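PDB 4LHF: regulatory protein cox from Enterobacteria phage P2, which binds DNA and represses the phage Pc promoter, which controls the genes for the immunity repressor and the integrase. Local coordinates for residues R30-K34 against G35-V39. Sequence-based numbering, arbitrary orientation.
Sequences RMIDK and GKLPV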
loop_
_atom_site.group_PDB
_atom_site.type_symbol
_atom_site.label_atom_id
_atom_site.label_comp_id
_atom_site.label_asym_id
_atom_site.label_seq_id
_atom_site.Cartn_x
_atom_site.Cartn_y
_atom_site.Cartn_z
ATOM N N ARG A 30 4.969 11.606 -0.028
ATOM C CA ARG A 30 5.242 11.888 1.379
ATOM C C ARG A 30 5.091 10.633 2.234
ATOM O O ARG A 30 5.853 10.429 3.185
ATOM C CB ARG A 30 4.335 13.007 1.891
ATOM C CG ARG A 30 4.706 14.393 1.362
ATOM C CD ARG A 30 3.970 15.506 2.096
ATOM N NE ARG A 30 2.625 15.752 1.582
ATOM C CZ ARG A 30 2.351 16.583 0.580
ATOM N NH1 ARG A 30 3.332 17.230 -0.038
ATOM N NH2 ARG A 30 1.098 16.762 0.185
ATOM N N MET A 31 4.103 9.805 1.897
ATOM C CA MET A 31 3.916 8.527 2.576
ATOM C C MET A 31 5.140 7.642 2.383
ATOM O O MET A 31 5.592 6.984 3.316
ATOM C CB MET A 31 2.688 7.793 2.037
ATOM C CG MET A 31 1.361 8.485 2.327
ATOM S SD MET A 31 -0.052 7.503 1.778
ATOM C CE MET A 31 0.111 6.066 2.830
ATOM N N ILE A 32 5.674 7.632 1.165
ATOM C CA ILE A 32 6.861 6.846 0.851
ATOM C C ILE A 32 8.074 7.349 1.627
ATOM O O ILE A 32 8.845 6.555 2.170
ATOM C CB ILE A 32 7.160 6.864 -0.661
ATOM C CG1 ILE A 32 6.030 6.176 -1.429
ATOM C CG2 ILE A 32 8.486 6.182 -0.957
ATOM C CD1 ILE A 32 6.274 6.082 -2.915
ATOM N N ASP A 33 8.234 8.668 1.683
ATOM C CA ASP A 33 9.379 9.259 2.369
ATOM C C ASP A 33 9.323 9.013 3.870
ATOM O O ASP A 33 10.353 8.804 4.509
ATOM C CB ASP A 33 9.477 10.755 2.076
ATOM C CG ASP A 33 9.814 11.039 0.628
ATOM O OD1 ASP A 33 10.378 10.142 -0.034
ATOM O OD2 ASP A 33 9.519 12.156 0.154
ATOM N N LYS A 34 8.117 9.035 4.428
ATOM C CA LYS A 34 7.941 8.727 5.844
ATOM C C LYS A 34 8.084 7.230 6.115
ATOM O O LYS A 34 8.278 6.814 7.258
ATOM C CB LYS A 34 6.589 9.238 6.338
ATOM C CG LYS A 34 6.566 10.733 6.610
ATOM C CD LYS A 34 7.040 11.032 8.023
ATOM C CE LYS A 34 7.313 12.514 8.225
ATOM N NZ LYS A 34 8.527 12.966 7.488
ATOM N N GLY A 35 7.987 6.431 5.056
ATOM C CA GLY A 35 8.187 4.995 5.145
ATOM C C GLY A 35 6.926 4.228 5.491
ATOM O O GLY A 35 6.924 3.410 6.409
ATOM N N LYS A 36 5.854 4.484 4.747
ATOM C CA LYS A 36 4.560 3.872 5.036
ATOM C C LYS A 36 4.147 2.802 4.026
ATOM O O LYS A 36 3.150 2.107 4.232
ATOM C CB LYS A 36 3.464 4.935 5.086
ATOM C CG LYS A 36 3.611 5.974 6.176
ATOM C CD LYS A 36 2.394 6.882 6.181
ATOM C CE LYS A 36 2.577 8.073 7.094
ATOM N NZ LYS A 36 1.373 8.948 7.087
ATOM N N LEU A 37 4.895 2.670 2.936
ATOM C CA LEU A 37 4.460 1.811 1.837
ATOM C C LEU A 37 5.539 0.864 1.322
ATOM O O LEU A 37 6.711 1.228 1.249
ATOM C CB LEU A 37 3.930 2.666 0.681
ATOM C CG LEU A 37 2.708 3.536 0.974
ATOM C CD1 LEU A 37 2.392 4.431 -0.208
ATOM C CD2 LEU A 37 1.516 2.664 1.312
ATOM N N PRO A 38 5.137 -0.366 0.960
ATOM C CA PRO A 38 6.047 -1.330 0.336
ATOM C C PRO A 38 6.429 -0.845 -1.052
ATOM O O PRO A 38 5.566 -0.695 -1.913
ATOM C CB PRO A 38 5.205 -2.605 0.252
ATOM C CG PRO A 38 3.793 -2.134 0.273
ATOM C CD PRO A 38 3.784 -0.920 1.146
ATOM N N VAL A 39 7.717 -0.604 -1.263
ATOM C CA VAL A 39 8.165 0.128 -2.440
ATOM C C VAL A 39 9.350 -0.520 -3.154
ATOM O O VAL A 39 10.250 -1.064 -2.523
ATOM C CB VAL A 39 8.489 1.599 -2.063
ATOM C CG1 VAL A 39 9.711 2.114 -2.804
ATOM C CG2 VAL A 39 7.286 2.486 -2.331
#
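Two backbone amides converge on Met31 O in the last turn of helix 25-34: Lys36 N gives the straighter bond, 2.9 Å long with an N-H...O angle of 145°, while Gly35 N adds a weak one. Gly35 N is shared, since it also makes a weak bond of 3.0 Å to Ile32 O. The pair Lys36 N to Met31 O and Gly35 N to Ile32 O makes a Schellman motif with Gly35, at positive phi (88°), as its C-prime residue, and the weak bond from Gly35 N to Met31 O lies beside it; glycine, lacking a side chain, takes up this backbone readily.

Once the chain has reversed out of the helix, the apolar side chains close the turn. Met31 runs extended to its sulfur and then bends at chi3 (64°), which brings CE against the fork of Leu37, 4.0 Å from Leu37 CD2. The aliphatic part of Lys36 lies alongside, its CD 4.1 Å from Met31 CE. Farther on, Ile32 and Val39 meet almost at a right angle, with Ile32 CD1 3.8 Å from Val39 CG2.

The same residues tie the turn to the rest of the fold: Leu37 also touches Phe17 of helix 14-21 and Trp62 of helix 59-72, and Ile32 and Val39 both reach Tyr55 of strand 54-58. In this helix-turn-helix protein, polar capping and apolar closure thus work together: the amides are handed over one carbonyl, so that Met31 O and Ile32 O both keep a donor as the helix unwinds, Ile32 O a weak one, and the methyl contacts lie along the route to strand 39-42.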